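Local atomic coordinates of alpha-galactosidase (Lactobacillus brevis, PDB entry 3MI6), a protein that probably hydrolyses terminal, non-reducing alpha-D-galactose residues from alpha-D-galactosides, as a glycoside hydrolase of family 36. Residues P323-N335 against V623-F635. Residues are numbered along the deposited sequence; the frame is centred on the assembly and turned at random.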
loop_
_atom_site.group_PDB
_atom_site.type_symbol
_atom_site.label_atom_id
_atom_site.label_comp_id
_atom_site.label_asym_id
_atom_site.label_seq_id
_atom_site.Cartn_x
_atom_site.Cartn_y
_atom_site.Cartn_z
ATOM N N PRO D 323 26.297 -36.009 -8.172
ATOM C CA PRO D 323 27.694 -35.585 -8.398
ATOM C C PRO D 323 28.232 -35.910 -9.793
ATOM O O PRO D 323 29.206 -35.318 -10.257
ATOM C CB PRO D 323 28.471 -36.381 -7.351
ATOM C CG PRO D 323 27.474 -36.693 -6.302
ATOM C CD PRO D 323 26.188 -36.924 -7.028
ATOM N N ARG D 324 27.597 -36.861 -10.455
ATOM C CA ARG D 324 27.976 -37.240 -11.798
ATOM C C ARG D 324 27.676 -36.114 -12.783
ATOM O O ARG D 324 28.247 -36.066 -13.873
ATOM C CB ARG D 324 27.223 -38.516 -12.191
ATOM C CG ARG D 324 27.421 -38.958 -13.613
ATOM C CD ARG D 324 28.887 -39.261 -13.888
ATOM N NE ARG D 324 29.098 -39.554 -15.303
ATOM C CZ ARG D 324 29.396 -38.633 -16.215
ATOM N NH1 ARG D 324 29.539 -37.357 -15.861
ATOM N NH2 ARG D 324 29.552 -38.990 -17.479
ATOM N N PHE D 325 26.768 -35.214 -12.416
ATOM C CA PHE D 325 26.369 -34.164 -13.349
ATOM C C PHE D 325 26.318 -32.780 -12.721
ATOM O O PHE D 325 26.152 -31.797 -13.421
ATOM C CB PHE D 325 25.040 -34.497 -14.044
ATOM C CG PHE D 325 25.108 -35.689 -14.957
ATOM C CD1 PHE D 325 24.610 -36.922 -14.553
ATOM C CD2 PHE D 325 25.666 -35.580 -16.215
ATOM C CE1 PHE D 325 24.678 -38.022 -15.378
ATOM C CE2 PHE D 325 25.732 -36.683 -17.064
ATOM C CZ PHE D 325 25.233 -37.906 -16.643
ATOM N N ALA D 326 26.498 -32.712 -11.410
ATOM C CA ALA D 326 26.466 -31.452 -10.681
ATOM C C ALA D 326 27.240 -30.333 -11.368
ATOM O O ALA D 326 26.779 -29.181 -11.390
ATOM C CB ALA D 326 27.009 -31.653 -9.287
ATOM N N HIS D 327 28.421 -30.666 -11.895
ATOM C CA HIS D 327 29.338 -29.685 -12.490
ATOM C C HIS D 327 29.607 -29.902 -13.983
ATOM O O HIS D 327 30.344 -29.138 -14.609
ATOM C CB HIS D 327 30.679 -29.693 -11.766
ATOM C CG HIS D 327 30.579 -29.457 -10.296
ATOM N ND1 HIS D 327 30.187 -30.438 -9.409
ATOM C CD2 HIS D 327 30.845 -28.360 -9.551
ATOM C CE1 HIS D 327 30.207 -29.954 -8.181
ATOM N NE2 HIS D 327 30.606 -28.695 -8.240
ATOM N N GLU D 328 29.019 -30.940 -14.557
ATOM C CA GLU D 328 29.262 -31.230 -15.962
ATOM C C GLU D 328 28.370 -30.386 -16.879
ATOM O O GLU D 328 27.159 -30.331 -16.713
ATOM C CB GLU D 328 29.104 -32.728 -16.258
ATOM C CG GLU D 328 29.582 -33.123 -17.659
ATOM C CD GLU D 328 29.471 -34.623 -17.942
ATOM O OE1 GLU D 328 28.389 -35.073 -18.391
ATOM O OE2 GLU D 328 30.472 -35.347 -17.728
ATOM N N GLU D 329 28.983 -29.713 -17.835
ATOM C CA GLU D 329 28.217 -28.979 -18.819
ATOM C C GLU D 329 27.193 -29.898 -19.467
ATOM O O GLU D 329 27.497 -31.026 -19.855
ATOM C CB GLU D 329 29.145 -28.339 -19.860
ATOM C CG GLU D 329 30.022 -27.235 -19.266
ATOM C CD GLU D 329 30.939 -26.565 -20.272
ATOM O OE1 GLU D 329 30.660 -26.596 -21.489
ATOM O OE2 GLU D 329 31.954 -25.993 -19.832
ATOM N N ARG D 330 25.970 -29.410 -19.568
ATOM C CA ARG D 330 24.909 -30.160 -20.206
ATOM C C ARG D 330 24.756 -29.874 -21.685
ATOM O O ARG D 330 24.818 -28.722 -22.129
ATOM C CB ARG D 330 23.622 -29.949 -19.455
ATOM C CG ARG D 330 23.671 -30.786 -18.224
ATOM C CD ARG D 330 23.090 -30.103 -17.077
ATOM N NE ARG D 330 23.943 -30.201 -15.910
ATOM C CZ ARG D 330 23.447 -30.265 -14.692
ATOM N NH1 ARG D 330 22.134 -30.293 -14.540
ATOM N NH2 ARG D 330 24.239 -30.305 -13.643
ATOM N N PRO D 331 24.558 -30.935 -22.463
ATOM C CA PRO D 331 24.651 -30.832 -23.917
ATOM C C PRO D 331 23.521 -29.975 -24.516
ATOM O O PRO D 331 22.473 -29.821 -23.898
ATOM C CB PRO D 331 24.538 -32.290 -24.356
ATOM C CG PRO D 331 23.670 -32.920 -23.325
ATOM C CD PRO D 331 24.056 -32.246 -22.026
ATOM N N VAL D 332 23.744 -29.396 -25.691
ATOM C CA VAL D 332 22.665 -28.749 -26.413
ATOM C C VAL D 332 21.868 -29.828 -27.139
ATOM O O VAL D 332 22.411 -30.570 -27.949
ATOM C CB VAL D 332 23.200 -27.722 -27.413
ATOM C CG1 VAL D 332 22.055 -27.104 -28.205
ATOM C CG2 VAL D 332 23.979 -26.660 -26.692
ATOM N N LEU D 333 20.582 -29.936 -26.839
ATOM C CA LEU D 333 19.803 -31.027 -27.391
ATOM C C LEU D 333 18.742 -30.531 -28.352
ATOM O O LEU D 333 18.425 -29.345 -28.384
ATOM C CB LEU D 333 19.141 -31.815 -26.274
ATOM C CG LEU D 333 18.094 -31.076 -25.439
ATOM C CD1 LEU D 333 16.745 -31.022 -26.137
ATOM C CD2 LEU D 333 17.951 -31.747 -24.088
ATOM N N ILE D 334 18.201 -31.448 -29.145
ATOM C CA ILE D 334 17.003 -31.163 -29.914
ATOM C C ILE D 334 15.963 -32.258 -29.655
ATOM O O ILE D 334 16.303 -33.415 -29.518
ATOM C CB ILE D 334 17.299 -31.002 -31.408
ATOM C CG1 ILE D 334 15.994 -30.767 -32.170
ATOM C CG2 ILE D 334 18.030 -32.213 -31.946
ATOM C CD1 ILE D 334 16.192 -30.257 -33.559
ATOM N N ASN D 335 14.699 -31.864 -29.561
ATOM C CA ASN D 335 13.603 -32.746 -29.185
ATOM C C ASN D 335 12.499 -32.594 -30.229
ATOM O O ASN D 335 12.117 -31.461 -30.563
ATOM C CB ASN D 335 13.112 -32.341 -27.787
ATOM C CG ASN D 335 12.013 -33.244 -27.242
ATOM O OD1 ASN D 335 11.188 -33.779 -27.988
ATOM N ND2 ASN D 335 11.987 -33.396 -25.920
ATOM N N VAL D 623 23.991 -21.453 -31.103
ATOM C CA VAL D 623 24.650 -22.635 -30.561
ATOM C C VAL D 623 26.155 -22.435 -30.319
ATOM O O VAL D 623 26.680 -22.848 -29.279
ATOM C CB VAL D 623 24.388 -23.869 -31.456
ATOM C CG1 VAL D 623 25.173 -25.095 -30.953
ATOM C CG2 VAL D 623 22.901 -24.170 -31.506
ATOM N N ALA D 624 26.844 -21.797 -31.269
ATOM C CA ALA D 624 28.268 -21.479 -31.103
ATOM C C ALA D 624 28.443 -20.481 -29.971
ATOM O O ALA D 624 29.363 -20.584 -29.163
ATOM C CB ALA D 624 28.833 -20.921 -32.373
ATOM N N PHE D 625 27.539 -19.517 -29.910
ATOM C CA PHE D 625 27.576 -18.542 -28.843
ATOM C C PHE D 625 27.361 -19.220 -27.499
ATOM O O PHE D 625 28.110 -18.988 -26.548
ATOM C CB PHE D 625 26.508 -17.468 -29.046
ATOM C CG PHE D 625 26.474 -16.447 -27.952
ATOM C CD1 PHE D 625 27.517 -15.551 -27.796
ATOM C CD2 PHE D 625 25.407 -16.377 -27.083
ATOM C CE1 PHE D 625 27.495 -14.612 -26.799
ATOM C CE2 PHE D 625 25.376 -15.427 -26.079
ATOM C CZ PHE D 625 26.415 -14.550 -25.941
ATOM N N TYR D 626 26.324 -20.048 -27.417
ATOM C CA TYR D 626 25.991 -20.688 -26.160
ATOM C C TYR D 626 27.117 -21.590 -25.690
ATOM O O TYR D 626 27.454 -21.599 -24.498
ATOM C CB TYR D 626 24.706 -21.485 -26.281
ATOM C CG TYR D 626 24.282 -22.142 -24.991
ATOM C CD1 TYR D 626 23.669 -21.404 -23.985
ATOM C CD2 TYR D 626 24.483 -23.506 -24.777
ATOM C CE1 TYR D 626 23.270 -22.006 -22.794
ATOM C CE2 TYR D 626 24.092 -24.117 -23.592
ATOM C CZ TYR D 626 23.483 -23.366 -22.608
ATOM O OH TYR D 626 23.078 -23.964 -21.442
ATOM N N LYS D 627 27.690 -22.349 -26.627
ATOM C CA LYS D 627 28.794 -23.259 -26.316
ATOM C C LYS D 627 30.020 -22.503 -25.784
ATOM O O LYS D 627 30.652 -22.930 -24.816
ATOM C CB LYS D 627 29.189 -24.078 -27.547
ATOM C CG LYS D 627 28.201 -25.155 -27.992
ATOM C CD LYS D 627 28.756 -25.883 -29.218
ATOM C CE LYS D 627 27.927 -27.085 -29.590
ATOM N NZ LYS D 627 28.557 -27.869 -30.701
ATOM N N CYS D 628 30.345 -21.387 -26.433
ATOM C CA CYS D 628 31.473 -20.525 -26.065
ATOM C C CYS D 628 31.349 -20.130 -24.601
ATOM O O CYS D 628 32.333 -20.066 -23.884
ATOM C CB CYS D 628 31.485 -19.276 -26.972
ATOM S SG CYS D 628 32.959 -18.132 -26.979
ATOM N N TYR D 629 30.128 -19.894 -24.148
ATOM C CA TYR D 629 29.939 -19.370 -22.814
ATOM C C TYR D 629 29.106 -20.307 -21.969
ATOM O O TYR D 629 28.372 -19.870 -21.078
ATOM C CB TYR D 629 29.269 -17.988 -22.876
ATOM C CG TYR D 629 30.126 -16.890 -23.462
ATOM C CD1 TYR D 629 31.103 -16.266 -22.699
ATOM C CD2 TYR D 629 29.954 -16.468 -24.771
ATOM C CE1 TYR D 629 31.893 -15.257 -23.222
ATOM C CE2 TYR D 629 30.738 -15.460 -25.302
ATOM C CZ TYR D 629 31.708 -14.859 -24.519
ATOM O OH TYR D 629 32.498 -13.859 -25.036
ATOM N N ARG D 630 29.217 -21.600 -22.232
ATOM C CA ARG D 630 28.338 -22.542 -21.561
ATOM C C ARG D 630 28.576 -22.586 -20.050
ATOM O O ARG D 630 27.625 -22.636 -19.279
ATOM C CB ARG D 630 28.448 -23.938 -22.181
ATOM C CG ARG D 630 27.255 -24.856 -21.915
ATOM C CD ARG D 630 27.734 -26.277 -21.909
ATOM N NE ARG D 630 27.416 -27.051 -23.110
ATOM C CZ ARG D 630 28.268 -27.305 -24.099
ATOM N NH1 ARG D 630 29.501 -26.817 -24.068
ATOM N NH2 ARG D 630 27.876 -28.036 -25.132
ATOM N N GLN D 631 29.840 -22.549 -19.640
ATOM C CA GLN D 631 30.197 -22.615 -18.225
ATOM C C GLN D 631 29.607 -21.434 -17.452
ATOM O O GLN D 631 29.135 -21.565 -16.305
ATOM C CB GLN D 631 31.718 -22.644 -18.088
ATOM C CG GLN D 631 32.244 -22.967 -16.698
ATOM C CD GLN D 631 31.958 -24.393 -16.273
ATOM O OE1 GLN D 631 31.756 -25.261 -17.116
ATOM N NE2 GLN D 631 31.937 -24.642 -14.960
ATOM N N LEU D 632 29.633 -20.274 -18.099
ATOM C CA LEU D 632 29.104 -19.046 -17.525
ATOM C C LEU D 632 27.571 -19.120 -17.387
ATOM O O LEU D 632 27.009 -18.871 -16.318
ATOM C CB LEU D 632 29.515 -17.881 -18.420
ATOM C CG LEU D 632 29.208 -16.464 -17.949
ATOM C CD1 LEU D 632 29.661 -16.263 -16.511
ATOM C CD2 LEU D 632 29.844 -15.425 -18.869
ATOM N N PHE D 633 26.913 -19.487 -18.483
ATOM C CA PHE D 633 25.460 -19.539 -18.556
ATOM C C PHE D 633 24.862 -20.579 -17.607
ATOM O O PHE D 633 23.950 -20.301 -16.832
ATOM C CB PHE D 633 25.036 -19.854 -19.984
ATOM C CG PHE D 633 24.908 -18.644 -20.874
ATOM C CD1 PHE D 633 24.146 -17.564 -20.493
ATOM C CD2 PHE D 633 25.518 -18.615 -22.111
ATOM C CE1 PHE D 633 24.014 -16.473 -21.307
ATOM C CE2 PHE D 633 25.390 -17.523 -22.931
ATOM C CZ PHE D 633 24.639 -16.453 -22.529
ATOM N N GLN D 634 25.395 -21.787 -17.657
ATOM C CA GLN D 634 24.894 -22.856 -16.816
ATOM C C GLN D 634 25.304 -22.778 -15.339
ATOM O O GLN D 634 24.483 -23.064 -14.482
ATOM C CB GLN D 634 25.269 -24.209 -17.417
ATOM C CG GLN D 634 24.642 -24.458 -18.779
ATOM C CD GLN D 634 25.050 -25.804 -19.323
ATOM O OE1 GLN D 634 25.921 -26.460 -18.749
ATOM N NE2 GLN D 634 24.423 -26.239 -20.413
ATOM N N PHE D 635 26.544 -22.398 -15.023
ATOM C CA PHE D 635 27.012 -22.498 -13.624
ATOM C C PHE D 635 27.440 -21.191 -12.960
ATOM O O PHE D 635 27.695 -21.161 -11.747
ATOM C CB PHE D 635 28.133 -23.536 -13.473
ATOM C CG PHE D 635 27.797 -24.869 -14.051
ATOM C CD1 PHE D 635 26.843 -25.680 -13.445
ATOM C CD2 PHE D 635 28.429 -25.318 -15.204
ATOM C CE1 PHE D 635 26.531 -26.911 -13.964
ATOM C CE2 PHE D 635 28.119 -26.557 -15.739
ATOM C CZ PHE D 635 27.167 -27.362 -15.118
#
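Q634 pairs with the backbone of R330 through both ends of its amide: R330 N donates to Q634 OE1 (3.1 Å), and Q634 NE2 donates to R330 O (3.0 Å), each N-H...O angle being 161°. Glutamine suits the place because one flat group offers both an acceptor and a donor to an extended residue, and its chain, straight beyond CG (chi2 180°), carries the amide to the loop. Q634 NE2 also donates to Y626 OH, itself hydrogen-bonded to G600 O and L602 N. With an alanine here, R330 N would probably lose its acceptor across the contact, and R330 O would keep only the R630 NE bond.

Charge adds a second grip. R630 NH1 bridges to E329 OE1 at 2.8 Å, R630 NE reaches R330 O from above its carbonyl plane, and R630 NH2 pairs with E362; only a long, many-donor guanidinium serves all three.

The F635 ring turns aromatic C-H edge atoms to E328 O, with CZ 3.4 Å away. Separately, branched, apolar V332 rests CG2 3.7 Å from Y626 CD2.

The loop entering the first barrel strand, 333-335, is thus fastened to the helices that follow the eighth, 601-604, where the TIM barrel closes: amide and guanidinium together fix the R330 carbonyl, and V332 adds an apolar hold.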